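Local coordinates for EGF family domain-containing protein (Toxoplasma gondii, PDB 4Z80) that binds a peptide of the rhoptry neck protein TgRON2L1 and, as an apical membrane antigen homologue, probably takes part in the moving junction during host-cell invasion, at residues D27-K32 against T48-N53; Y64-Q69 against D175-S180; S74-I79 against W266-G271; F275-A280 against T333-P338; K343-E348 against T447-V452. All blocks are in the same frame, centred on the assembly; numbering follows the deposited sequence.

Contact 1. Residues D27-K32 against T48-N53; sequences DLIWDK and TERKSN
The I29 CG2 methyl lies over one face of the R50 guanidinium, near its rim and 3.9 Å from R50 NE. The two side chains stand on an antiparallel pair of strands, 27-30 at the edge of a three-stranded sheet and 43-51 in its middle. I29 and T48 form a hydrogen-bonded pair: I29 N donates to T48 O and T48 N donates to I29 O, each at 3.0 Å. L28 and E49 form the next, non-hydrogen-bonded pair. Beyond them the regular pairing ends. R50 N donates to D27 O at 2.8 Å, while D27 N donates to K51 O at 2.9 Å. The R50 CB points toward the other strand. D27 CG is anti to the backbone N (chi1 -179°), and R50 bends at chi3 (-62°) to meet it. Both R50 NE and R50 NH1 donate to D27 OD2 in a salt bridge, with the carboxylate and guanidinium planes 50° apart. D27 OD1 goes to S61 OG and R50 NH1 also to E62 O, so the strand pair is tied to strand 60-62. K51 turns outward and bends back on its own segment, where K51 NZ donates to S52 O at 2.8 Å.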
# COMPACT_ATOMS: atom_id res chain seq x y z
N ASP A 27 -6.56 -12.85 0.05
CA ASP A 27 -6.56 -12.19 1.33
C ASP A 27 -5.85 -13.10 2.31
O ASP A 27 -6.40 -14.10 2.73
CB ASP A 27 -8.00 -11.92 1.81
CG ASP A 27 -8.05 -11.21 3.15
OD1 ASP A 27 -7.31 -10.22 3.33
OD2 ASP A 27 -8.86 -11.62 4.00
N LEU A 28 -4.60 -12.78 2.62
CA LEU A 28 -3.86 -13.61 3.56
C LEU A 28 -3.60 -12.86 4.85
O LEU A 28 -3.62 -11.62 4.90
CB LEU A 28 -2.55 -14.10 2.95
CG LEU A 28 -1.39 -13.13 2.70
CD1 LEU A 28 -0.56 -12.83 3.95
CD2 LEU A 28 -0.48 -13.70 1.62
N ILE A 29 -3.39 -13.64 5.90
CA ILE A 29 -2.94 -13.11 7.18
C ILE A 29 -1.73 -13.93 7.61
O ILE A 29 -1.61 -15.10 7.25
CB ILE A 29 -4.05 -13.17 8.24
CG1 ILE A 29 -4.64 -14.57 8.30
CG2 ILE A 29 -5.15 -12.15 7.92
CD1 ILE A 29 -5.23 -14.90 9.61
N TRP A 30 -0.83 -13.31 8.37
CA TRP A 30 0.39 -13.99 8.80
C TRP A 30 0.09 -14.85 10.02
O TRP A 30 -0.59 -14.41 10.94
CB TRP A 30 1.51 -12.97 9.11
CG TRP A 30 1.76 -12.02 7.98
CD1 TRP A 30 1.48 -10.68 7.96
CD2 TRP A 30 2.31 -12.34 6.70
NE1 TRP A 30 1.82 -10.15 6.74
CE2 TRP A 30 2.34 -11.14 5.95
CE3 TRP A 30 2.78 -13.51 6.11
CZ2 TRP A 30 2.82 -11.08 4.65
CZ3 TRP A 30 3.26 -13.45 4.80
CH2 TRP A 30 3.27 -12.25 4.09
N ASP A 31 0.57 -16.09 9.99
CA ASP A 31 0.44 -16.97 11.14
C ASP A 31 1.42 -18.13 11.03
O ASP A 31 1.51 -18.76 9.98
CB ASP A 31 -0.99 -17.50 11.26
CG ASP A 31 -1.27 -18.10 12.63
OD1 ASP A 31 -0.87 -19.26 12.85
OD2 ASP A 31 -1.86 -17.41 13.48
N LYS A 32 2.14 -18.42 12.10
CA LYS A 32 3.17 -19.46 12.03
C LYS A 32 2.56 -20.86 11.89
O LYS A 32 3.26 -21.81 11.55
CB LYS A 32 4.10 -19.40 13.24
CG LYS A 32 3.45 -19.63 14.59
CD LYS A 32 4.47 -19.46 15.70
CE LYS A 32 3.81 -19.44 17.06
NZ LYS A 32 2.99 -20.65 17.30
N THR A 48 -2.06 -17.87 6.27
CA THR A 48 -3.37 -18.43 5.99
C THR A 48 -4.05 -17.62 4.91
O THR A 48 -4.03 -16.39 4.95
CB THR A 48 -4.26 -18.45 7.26
OG1 THR A 48 -3.78 -19.44 8.17
CG2 THR A 48 -5.72 -18.74 6.91
N GLU A 49 -4.67 -18.30 3.96
CA GLU A 49 -5.44 -17.65 2.92
C GLU A 49 -6.91 -17.67 3.33
O GLU A 49 -7.53 -18.73 3.39
CB GLU A 49 -5.22 -18.36 1.60
CG GLU A 49 -6.01 -17.83 0.44
CD GLU A 49 -5.76 -18.64 -0.82
OE1 GLU A 49 -4.56 -18.87 -1.15
OE2 GLU A 49 -6.75 -19.05 -1.47
N ARG A 50 -7.46 -16.49 3.62
CA ARG A 50 -8.83 -16.38 4.11
C ARG A 50 -9.84 -16.46 2.97
O ARG A 50 -10.91 -17.07 3.10
CB ARG A 50 -9.03 -15.06 4.87
CG ARG A 50 -8.13 -14.96 6.08
CD ARG A 50 -8.69 -14.02 7.14
NE ARG A 50 -8.83 -12.64 6.66
CZ ARG A 50 -9.27 -11.64 7.41
NH1 ARG A 50 -9.38 -10.42 6.89
NH2 ARG A 50 -9.61 -11.86 8.67
N LYS A 51 -9.49 -15.85 1.84
CA LYS A 51 -10.33 -15.92 0.66
C LYS A 51 -9.51 -15.57 -0.57
O LYS A 51 -8.45 -14.97 -0.48
CB LYS A 51 -11.53 -14.98 0.78
CG LYS A 51 -11.23 -13.49 0.59
CD LYS A 51 -12.49 -12.61 0.64
CE LYS A 51 -13.52 -12.94 -0.46
NZ LYS A 51 -13.16 -12.43 -1.82
N SER A 52 -10.02 -15.96 -1.73
CA SER A 52 -9.39 -15.59 -2.99
C SER A 52 -10.17 -14.46 -3.65
O SER A 52 -11.15 -13.95 -3.09
CB SER A 52 -9.30 -16.81 -3.91
OG SER A 52 -10.59 -17.23 -4.30
N ASN A 53 -9.72 -14.04 -4.83
CA ASN A 53 -10.46 -13.08 -5.64
C ASN A 53 -10.72 -11.75 -4.92
O ASN A 53 -11.83 -11.20 -4.99
CB ASN A 53 -11.78 -13.70 -6.09
CG ASN A 53 -12.43 -12.93 -7.24
OD1 ASN A 53 -11.75 -12.41 -8.12
ND2 ASN A 53 -13.76 -12.86 -7.22

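Contact 2. Residues Y64-Q69 against D175-S180; sequences YDSSAQ and DKEFDS
Two Asx turns meet where the loop after strand 60-62 passes the loop after helix 165-172. In the first, D65 OD1 takes both S67 N and, at 2.6 Å, S67 OG. In the second, D175 OD1 accepts from E177 N at 3.0 Å, from above the carboxylate plane. A type I beta turn from D175 to F178, closed by F178 N to D175 O, overlaps it. One backbone bond joins the loops: K176 N donates to S66 O at 3.2 Å. It is nearly straight at N-H (170°), but the donor sits well above the carbonyl plane. S66 points its side chain into the second turn. S66 OG lies 3.4 Å from E177 CG, with the K176 CB methylene beside it. E177 reaches back along the first loop with an extended chain. Its carboxylate stands almost upright (86°) to the Y64 ring, and OE1 lies at the ring edge, 3.7 Å from Y64 CD2. A water bridges further, donating to Y64 O and to E177 OE1. The acids have stronger partners outside: D175 OD2 meets H264 and R276, E177 OE1 meets R276, and E177 OE2 takes H335 NE2 and W30 N. R276 probably offsets the nearby like charges of D65, D175 and E177. The arrangement is that of two irregular loops, each held by an Asx turn and joined around a buried arginine.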
# COMPACT_ATOMS: atom_id res chain seq x y z
N TYR A 64 -8.08 -7.53 10.72
CA TYR A 64 -7.64 -8.70 11.47
C TYR A 64 -6.59 -8.26 12.46
O TYR A 64 -5.56 -7.70 12.07
CB TYR A 64 -7.07 -9.76 10.52
CG TYR A 64 -6.52 -10.98 11.19
CD1 TYR A 64 -7.36 -12.01 11.61
CD2 TYR A 64 -5.16 -11.14 11.38
CE1 TYR A 64 -6.86 -13.14 12.21
CE2 TYR A 64 -4.64 -12.27 11.99
CZ TYR A 64 -5.50 -13.27 12.40
OH TYR A 64 -4.99 -14.40 12.99
N ASP A 65 -6.85 -8.49 13.74
CA ASP A 65 -5.92 -8.11 14.79
C ASP A 65 -5.69 -9.29 15.73
O ASP A 65 -6.55 -9.62 16.55
CB ASP A 65 -6.43 -6.89 15.56
CG ASP A 65 -5.35 -6.25 16.42
OD1 ASP A 65 -4.46 -6.99 16.88
OD2 ASP A 65 -5.39 -5.02 16.62
N SER A 66 -4.53 -9.91 15.60
CA SER A 66 -4.17 -11.06 16.43
C SER A 66 -3.14 -10.67 17.49
O SER A 66 -2.41 -11.52 17.99
CB SER A 66 -3.63 -12.20 15.56
OG SER A 66 -2.53 -11.77 14.79
N SER A 67 -3.08 -9.39 17.83
CA SER A 67 -2.35 -8.98 19.03
C SER A 67 -3.11 -9.56 20.21
O SER A 67 -4.29 -9.92 20.09
CB SER A 67 -2.22 -7.45 19.13
OG SER A 67 -3.48 -6.82 19.29
N ALA A 68 -2.45 -9.68 21.35
CA ALA A 68 -3.08 -10.24 22.54
C ALA A 68 -4.35 -9.47 22.92
O ALA A 68 -5.34 -10.07 23.36
CB ALA A 68 -2.11 -10.25 23.69
N GLN A 69 -4.33 -8.15 22.72
CA GLN A 69 -5.48 -7.31 23.06
C GLN A 69 -6.48 -7.14 21.91
O GLN A 69 -7.59 -6.64 22.12
CB GLN A 69 -5.01 -5.92 23.52
CG GLN A 69 -4.09 -5.94 24.73
CD GLN A 69 -4.65 -6.77 25.87
OE1 GLN A 69 -5.82 -6.64 26.22
NE2 GLN A 69 -3.83 -7.65 26.42
N ASP A 175 1.97 -10.87 19.39
CA ASP A 175 1.11 -10.68 18.23
C ASP A 175 1.38 -11.81 17.24
O ASP A 175 2.52 -11.97 16.80
CB ASP A 175 1.38 -9.31 17.59
CG ASP A 175 0.40 -8.94 16.48
OD1 ASP A 175 -0.17 -9.83 15.81
OD2 ASP A 175 0.21 -7.72 16.28
N LYS A 176 0.35 -12.56 16.87
CA LYS A 176 0.55 -13.73 16.02
C LYS A 176 1.00 -13.36 14.60
O LYS A 176 1.48 -14.23 13.87
CB LYS A 176 -0.73 -14.57 15.98
CG LYS A 176 -1.11 -15.09 17.36
CD LYS A 176 -2.20 -16.15 17.30
CE LYS A 176 -2.48 -16.70 18.69
NZ LYS A 176 -3.40 -17.88 18.67
N GLU A 177 0.88 -12.09 14.23
CA GLU A 177 1.37 -11.64 12.93
C GLU A 177 2.80 -11.09 12.98
O GLU A 177 3.41 -10.83 11.94
CB GLU A 177 0.44 -10.57 12.34
CG GLU A 177 -0.89 -11.14 11.89
CD GLU A 177 -1.56 -10.28 10.84
OE1 GLU A 177 -2.02 -9.17 11.18
OE2 GLU A 177 -1.62 -10.72 9.67
N PHE A 178 3.32 -10.89 14.19
CA PHE A 178 4.66 -10.36 14.36
C PHE A 178 5.68 -11.49 14.37
O PHE A 178 5.39 -12.57 14.89
CB PHE A 178 4.75 -9.55 15.65
CG PHE A 178 6.04 -8.80 15.83
CD1 PHE A 178 6.19 -7.53 15.31
CD2 PHE A 178 7.10 -9.36 16.53
CE1 PHE A 178 7.36 -6.82 15.47
CE2 PHE A 178 8.29 -8.66 16.69
CZ PHE A 178 8.42 -7.39 16.17
N ASP A 179 6.85 -11.25 13.79
CA ASP A 179 7.95 -12.19 13.87
C ASP A 179 9.25 -11.42 14.09
O ASP A 179 9.56 -10.52 13.33
CB ASP A 179 8.04 -13.04 12.60
CG ASP A 179 9.18 -14.04 12.66
OD1 ASP A 179 8.94 -15.18 13.13
OD2 ASP A 179 10.30 -13.70 12.24
N SER A 180 9.99 -11.77 15.13
CA SER A 180 11.16 -10.98 15.53
C SER A 180 12.31 -11.05 14.52
O SER A 180 13.16 -10.16 14.50
CB SER A 180 11.65 -11.43 16.90
OG SER A 180 12.03 -12.80 16.89
O HOH W 1 -4.00 -7.79 9.92

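Contact 3. Residues S74-I79 against W266-G271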
# COMPACT_ATOMS: atom_id res chain seq x y z
N SER A 74 -11.84 -4.07 18.04
CA SER A 74 -12.83 -3.50 18.96
C SER A 74 -13.86 -2.63 18.24
O SER A 74 -13.53 -1.93 17.28
CB SER A 74 -12.14 -2.66 20.02
OG SER A 74 -13.09 -1.95 20.80
N SER A 75 -15.10 -2.67 18.72
CA SER A 75 -16.15 -1.85 18.14
C SER A 75 -15.89 -0.37 18.38
O SER A 75 -16.44 0.48 17.67
CB SER A 75 -17.52 -2.24 18.72
OG SER A 75 -17.53 -2.11 20.13
N SER A 76 -15.04 -0.05 19.36
CA SER A 76 -14.71 1.34 19.66
C SER A 76 -13.44 1.80 18.93
O SER A 76 -13.03 2.95 19.07
CB SER A 76 -14.55 1.54 21.16
OG SER A 76 -13.47 0.77 21.67
N ALA A 77 -12.82 0.90 18.17
CA ALA A 77 -11.68 1.27 17.35
C ALA A 77 -12.16 1.97 16.09
O ALA A 77 -13.01 1.44 15.38
CB ALA A 77 -10.85 0.05 17.00
N LYS A 78 -11.63 3.15 15.81
CA LYS A 78 -11.98 3.84 14.58
C LYS A 78 -11.06 3.38 13.45
O LYS A 78 -9.84 3.45 13.56
CB LYS A 78 -11.88 5.35 14.75
CG LYS A 78 -12.29 6.13 13.51
CD LYS A 78 -12.31 7.63 13.76
CE LYS A 78 -12.69 8.39 12.50
NZ LYS A 78 -12.82 9.85 12.75
N ILE A 79 -11.66 2.88 12.38
CA ILE A 79 -10.93 2.55 11.16
C ILE A 79 -11.55 3.39 10.05
O ILE A 79 -12.77 3.49 9.96
CB ILE A 79 -11.02 1.05 10.84
CG1 ILE A 79 -10.65 0.23 12.08
CG2 ILE A 79 -10.10 0.72 9.66
CD1 ILE A 79 -10.71 -1.23 11.88
N TRP A 266 2.44 2.85 16.50
CA TRP A 266 1.46 3.93 16.50
C TRP A 266 0.57 3.84 17.71
O TRP A 266 0.24 2.74 18.17
CB TRP A 266 0.61 3.89 15.23
CG TRP A 266 1.42 3.74 14.00
CD1 TRP A 266 1.41 2.68 13.14
CD2 TRP A 266 2.38 4.67 13.48
NE1 TRP A 266 2.29 2.89 12.12
CE2 TRP A 266 2.91 4.10 12.30
CE3 TRP A 266 2.85 5.92 13.89
CZ2 TRP A 266 3.88 4.75 11.52
CZ3 TRP A 266 3.81 6.56 13.12
CH2 TRP A 266 4.31 5.97 11.95
N PRO A 267 0.15 4.99 18.25
CA PRO A 267 -0.69 4.96 19.44
C PRO A 267 -2.14 4.61 19.13
O PRO A 267 -2.67 5.05 18.10
CB PRO A 267 -0.58 6.39 19.97
CG PRO A 267 -0.42 7.20 18.75
CD PRO A 267 0.40 6.37 17.79
N TYR A 268 -2.75 3.82 20.00
CA TYR A 268 -4.19 3.62 19.96
C TYR A 268 -4.80 3.77 21.35
O TYR A 268 -4.34 3.15 22.31
CB TYR A 268 -4.57 2.24 19.41
CG TYR A 268 -6.05 1.99 19.59
CD1 TYR A 268 -6.99 2.70 18.86
CD2 TYR A 268 -6.50 1.08 20.54
CE1 TYR A 268 -8.34 2.50 19.05
CE2 TYR A 268 -7.86 0.88 20.74
CZ TYR A 268 -8.77 1.59 19.98
OH TYR A 268 -10.11 1.40 20.17
N LYS A 269 -5.84 4.59 21.43
CA LYS A 269 -6.65 4.73 22.63
C LYS A 269 -8.11 4.65 22.22
O LYS A 269 -8.50 5.19 21.17
CB LYS A 269 -6.34 6.04 23.34
CG LYS A 269 -7.12 6.27 24.61
CD LYS A 269 -6.56 7.49 25.31
CE LYS A 269 -7.25 7.77 26.63
NZ LYS A 269 -6.52 8.83 27.39
N SER A 270 -8.91 3.97 23.04
CA SER A 270 -10.31 3.68 22.74
C SER A 270 -11.02 4.90 22.16
O SER A 270 -10.95 6.00 22.71
CB SER A 270 -11.04 3.20 24.00
OG SER A 270 -12.22 2.50 23.68
N GLY A 271 -11.69 4.70 21.03
CA GLY A 271 -12.40 5.78 20.36
C GLY A 271 -11.60 6.50 19.29
O GLY A 271 -12.17 7.23 18.48
O HOH W 2 -10.92 -0.14 22.14
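Y268 leaves its backbone with CG anti to the N (chi1 171°), so that CB sends the ring toward the 74-79 loop. Along the ring, CE1 and then CZ come against A77, with CZ 3.9 Å from A77 CB. The backbone N of S270 sits over one ring face, offset toward the rim. At the tip, Y268 OH lies 3.2 Å from A77 CA, close against the backbone. A water near the plane of the ring, at its edge, is hydrogen-bonded to Y268 OH at 2.6 Å and also to S76 OG. The loop that receives the tyrosine contains a type I beta turn from S74 to A77, closed by A77 N to S74 O. The loop that carries it runs along the bound TgRON2L1 peptide. W266 O and Y268 N both bond to the side chain of N9 of that chain, while Y268 and S270 add backbone bonds to it. The segment thus lies between the peptide and the 74-77 turn. Beside the ring, S76 OG and S270 OG share a hydrogen bond of 2.9 Å. S270 OG is anti to its backbone N, and S76 OG is its partner in the turn. G271, with phi at 93°, lies in the left-handed region. G271 N makes a weak, bent bond (129°) of 2.9 Å to S76 O, while K78 pairs by backbone with G272 and C274.

Contact 4. Residues F275-A280 against T333-P338; sequences FRSLPA and TSHTRP
S334 directs its CB at the backbone of S277, and the S277 and S334 side chains stand beside each other with their CB atoms 3.9 Å apart. S334 CB also lies 3.5 Å from S277 O. S334 OG, anti to its own N (chi1 -168°), turns past S277 CA and bonds to S259 OG. S277 has left-handed backbone angles (phi 52°), and its OG lies by the H335 ring, 3.6 Å from H335 CE1. The ring meets it obliquely, while H335 NE2 is taken by E177. No direct hydrogen bond crosses this buried contact. A water does the joining: it donates to S277 O at 2.8 Å and accepts from S334 N at 2.9 Å. T336 OG1 donates to T333 O at 2.7 Å. Both segments belong to the apical membrane antigen 1 family region, of the PAN clan. The first loop leads into strand 280-283 and the second leaves strand 329-332, its partner in one antiparallel sheet. Helix 252-262 supplies S259 and packs on A280 and T336, and strand 27-30 lies against H335.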
# COMPACT_ATOMS: atom_id res chain seq x y z
N PHE A 275 -4.48 2.12 13.91
CA PHE A 275 -3.65 1.94 12.72
C PHE A 275 -3.03 0.55 12.71
O PHE A 275 -2.22 0.22 13.57
CB PHE A 275 -2.54 3.01 12.67
CG PHE A 275 -3.07 4.42 12.54
CD1 PHE A 275 -3.45 4.91 11.31
CD2 PHE A 275 -3.18 5.23 13.65
CE1 PHE A 275 -3.93 6.21 11.18
CE2 PHE A 275 -3.67 6.52 13.53
CZ PHE A 275 -4.05 7.01 12.29
N ARG A 276 -3.41 -0.27 11.74
CA ARG A 276 -2.88 -1.62 11.63
C ARG A 276 -2.91 -2.08 10.19
O ARG A 276 -3.80 -1.71 9.42
CB ARG A 276 -3.69 -2.59 12.51
CG ARG A 276 -3.20 -4.04 12.43
CD ARG A 276 -3.82 -4.91 13.51
NE ARG A 276 -3.36 -6.29 13.39
CZ ARG A 276 -2.42 -6.87 14.13
NH1 ARG A 276 -1.80 -6.21 15.10
NH2 ARG A 276 -2.10 -8.14 13.89
N SER A 277 -1.92 -2.89 9.83
CA SER A 277 -1.82 -3.49 8.51
C SER A 277 -1.95 -2.44 7.41
O SER A 277 -2.69 -2.62 6.44
CB SER A 277 -2.88 -4.58 8.36
OG SER A 277 -2.68 -5.56 9.36
N LEU A 278 -1.20 -1.36 7.55
CA LEU A 278 -1.33 -0.23 6.65
C LEU A 278 -0.84 -0.57 5.26
O LEU A 278 0.19 -1.23 5.10
CB LEU A 278 -0.55 0.97 7.18
CG LEU A 278 -1.04 1.55 8.51
CD1 LEU A 278 -0.17 2.73 8.91
CD2 LEU A 278 -2.49 1.96 8.46
N PRO A 279 -1.55 -0.10 4.23
CA PRO A 279 -1.02 -0.23 2.87
C PRO A 279 0.13 0.75 2.65
O PRO A 279 0.39 1.62 3.49
CB PRO A 279 -2.23 0.10 2.00
CG PRO A 279 -3.00 1.07 2.79
CD PRO A 279 -2.79 0.69 4.25
N ALA A 280 0.83 0.60 1.53
CA ALA A 280 1.99 1.42 1.25
C ALA A 280 2.16 1.66 -0.23
O ALA A 280 1.65 0.90 -1.06
CB ALA A 280 3.26 0.77 1.83
N THR A 333 -0.21 -3.87 -0.34
CA THR A 333 -0.87 -4.10 0.94
C THR A 333 0.09 -4.74 1.95
O THR A 333 1.13 -5.29 1.59
CB THR A 333 -2.13 -4.98 0.80
OG1 THR A 333 -1.75 -6.34 0.55
CG2 THR A 333 -3.02 -4.48 -0.33
N SER A 334 -0.28 -4.64 3.21
CA SER A 334 0.54 -5.15 4.30
C SER A 334 0.72 -6.65 4.16
O SER A 334 1.74 -7.21 4.59
CB SER A 334 -0.10 -4.80 5.64
OG SER A 334 0.77 -5.02 6.74
N HIS A 335 -0.25 -7.30 3.54
CA HIS A 335 -0.25 -8.75 3.37
C HIS A 335 0.08 -9.13 1.92
O HIS A 335 -0.69 -9.81 1.24
CB HIS A 335 -1.61 -9.32 3.80
CG HIS A 335 -1.90 -9.14 5.26
ND1 HIS A 335 -2.78 -8.20 5.74
CD2 HIS A 335 -1.43 -9.81 6.34
CE1 HIS A 335 -2.84 -8.29 7.06
NE2 HIS A 335 -2.03 -9.25 7.45
N THR A 336 1.23 -8.68 1.46
CA THR A 336 1.73 -9.04 0.15
C THR A 336 2.37 -10.43 0.21
O THR A 336 3.10 -10.72 1.17
CB THR A 336 2.74 -7.99 -0.34
OG1 THR A 336 2.07 -6.74 -0.53
CG2 THR A 336 3.40 -8.40 -1.65
N ARG A 337 2.12 -11.27 -0.78
CA ARG A 337 2.63 -12.64 -0.74
C ARG A 337 4.10 -12.65 -1.16
O ARG A 337 4.50 -11.95 -2.09
CB ARG A 337 1.77 -13.59 -1.60
CG ARG A 337 1.60 -13.22 -3.09
CD ARG A 337 0.58 -14.15 -3.76
NE ARG A 337 0.94 -15.56 -3.56
CZ ARG A 337 0.10 -16.58 -3.57
NH1 ARG A 337 -1.20 -16.41 -3.78
NH2 ARG A 337 0.57 -17.80 -3.36
N PRO A 338 4.93 -13.41 -0.44
CA PRO A 338 6.38 -13.37 -0.64
C PRO A 338 6.81 -14.06 -1.93
O PRO A 338 7.95 -13.88 -2.37
CB PRO A 338 6.93 -14.09 0.59
CG PRO A 338 5.85 -14.99 1.02
CD PRO A 338 4.56 -14.26 0.71
O HOH W 3 -2.79 -3.21 3.74

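Contact 5. Residues K343-E348 against T447-V452; sequences KCPPRE and TSLSAV
R347 O accepts from A451 N at 2.8 Å, with the donor in the carbonyl plane, and this is the one direct hydrogen bond between the segments. Beside it the aliphatic R347 CG rests on the A451 CB methyl. P345 faces the turn with its ring: CD lies 3.7 Å from L449 CD1, and CB 3.5 Å from T447 OG1. Behind these contacts is a type I beta turn from T447 to S450 that is also an ST turn, with L449 N donating to T447 OG1 at 3.1 Å. T447 OG1, in the crowded position between N and carbonyl carbon, donates in turn to S450 OG at 2.8 Å. S450 OG donates a hydrogen bond to a water at 2.6 Å. That water donates to P346 O and E348 O, so one relay of hydroxyls fixes the turn and two carbonyls of the other segment. Further out, C344 is tied to C95 by a disulfide, and R347 NH1 binds S327 O. K322 NZ reaches S448 O and S450 O. The 343-348 segment follows helix 340-343, and the turn follows edge strand 443-447. Helix 21-24 covers P345, T447 and L449 through I21, and strand 97-98 flanks R347 and L449.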
# COMPACT_ATOMS: atom_id res chain seq x y z
N LYS A 343 3.70 -15.67 -8.67
CA LYS A 343 2.26 -15.84 -8.44
C LYS A 343 1.43 -14.66 -8.94
O LYS A 343 0.20 -14.76 -9.00
CB LYS A 343 1.98 -16.05 -6.95
CG LYS A 343 2.39 -17.42 -6.43
CD LYS A 343 1.42 -18.50 -6.89
CE LYS A 343 1.80 -19.87 -6.37
NZ LYS A 343 0.83 -20.90 -6.84
N CYS A 344 2.09 -13.56 -9.29
CA CYS A 344 1.42 -12.32 -9.66
C CYS A 344 1.99 -11.74 -10.94
O CYS A 344 3.13 -12.05 -11.30
CB CYS A 344 1.56 -11.28 -8.55
SG CYS A 344 1.01 -11.82 -6.94
N PRO A 345 1.22 -10.88 -11.63
CA PRO A 345 1.75 -10.31 -12.86
C PRO A 345 2.89 -9.32 -12.62
O PRO A 345 2.96 -8.68 -11.57
CB PRO A 345 0.54 -9.58 -13.47
CG PRO A 345 -0.64 -10.18 -12.79
CD PRO A 345 -0.19 -10.52 -11.42
N PRO A 346 3.79 -9.20 -13.60
CA PRO A 346 4.87 -8.21 -13.51
C PRO A 346 4.36 -6.80 -13.78
O PRO A 346 3.20 -6.60 -14.16
CB PRO A 346 5.82 -8.68 -14.61
CG PRO A 346 4.90 -9.21 -15.65
CD PRO A 346 3.81 -9.91 -14.88
N ARG A 347 5.24 -5.83 -13.59
CA ARG A 347 4.90 -4.43 -13.76
C ARG A 347 4.55 -4.07 -15.19
O ARG A 347 3.60 -3.32 -15.43
CB ARG A 347 6.08 -3.57 -13.30
CG ARG A 347 5.86 -2.08 -13.41
CD ARG A 347 7.04 -1.34 -12.82
NE ARG A 347 8.17 -1.41 -13.72
CZ ARG A 347 8.59 -0.42 -14.51
NH1 ARG A 347 7.98 0.76 -14.51
NH2 ARG A 347 9.63 -0.62 -15.30
N GLU A 348 5.31 -4.59 -16.14
CA GLU A 348 5.18 -4.14 -17.51
C GLU A 348 4.10 -4.88 -18.29
O GLU A 348 3.93 -6.08 -18.12
CB GLU A 348 6.51 -4.32 -18.25
CG GLU A 348 7.71 -3.69 -17.55
CD GLU A 348 8.41 -4.61 -16.55
OE1 GLU A 348 7.90 -5.70 -16.24
OE2 GLU A 348 9.51 -4.22 -16.08
N THR A 447 -2.77 -6.91 -17.82
CA THR A 447 -3.59 -7.42 -16.72
C THR A 447 -4.06 -6.25 -15.86
O THR A 447 -3.54 -5.14 -15.95
CB THR A 447 -2.87 -8.44 -15.79
OG1 THR A 447 -2.06 -7.75 -14.83
CG2 THR A 447 -2.05 -9.45 -16.59
N SER A 448 -5.03 -6.52 -15.00
CA SER A 448 -5.57 -5.51 -14.11
C SER A 448 -4.59 -5.05 -13.04
O SER A 448 -4.83 -4.04 -12.38
CB SER A 448 -6.85 -6.03 -13.47
OG SER A 448 -6.64 -7.26 -12.81
N LEU A 449 -3.50 -5.80 -12.86
CA LEU A 449 -2.44 -5.46 -11.91
C LEU A 449 -1.20 -4.86 -12.59
O LEU A 449 -0.24 -4.49 -11.91
CB LEU A 449 -2.05 -6.70 -11.11
CG LEU A 449 -3.09 -7.19 -10.08
CD1 LEU A 449 -2.82 -8.61 -9.69
CD2 LEU A 449 -3.09 -6.29 -8.85
N SER A 450 -1.24 -4.76 -13.92
CA SER A 450 -0.12 -4.21 -14.71
C SER A 450 -0.10 -2.69 -14.70
O SER A 450 -1.14 -2.04 -14.60
CB SER A 450 -0.21 -4.66 -16.17
OG SER A 450 -0.38 -6.05 -16.31
N ALA A 451 1.09 -2.11 -14.84
CA ALA A 451 1.19 -0.71 -15.22
C ALA A 451 0.61 -0.53 -16.64
O ALA A 451 0.48 -1.51 -17.39
CB ALA A 451 2.63 -0.22 -15.16
N VAL A 452 0.26 0.70 -17.00
CA VAL A 452 -0.45 0.93 -18.26
C VAL A 452 0.32 1.71 -19.32
O VAL A 452 -0.25 2.09 -20.33
CB VAL A 452 -1.80 1.67 -18.02
CG1 VAL A 452 -2.67 0.88 -17.06
CG2 VAL A 452 -1.59 3.09 -17.49
O HOH W 4 1.94 -7.21 -16.48

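Overall arrangement
Contacts 4 and 5 are buried, whereas contacts 1, 2 and 3 are partly so. Contact 1 is the one built on paired strands; the other four join loops. Contacts 1, 2 and 4 touch one another and share a polar centre: E177 of contact 2 binds W30 N of contact 1 and H335 of contact 4, and R276 of contact 4 bridges to D175. Contact 4 also reaches W266 of contact 3 and, through R337, C344 of contact 5. Contacts 3 and 5 lie on opposite sides of the chain's centre, with centres about 35 Å apart. Contact 3 alone meets the bound peptide. Contact 1 combines backbone pairing with a salt bridge; waters bridge contacts 2 to 5.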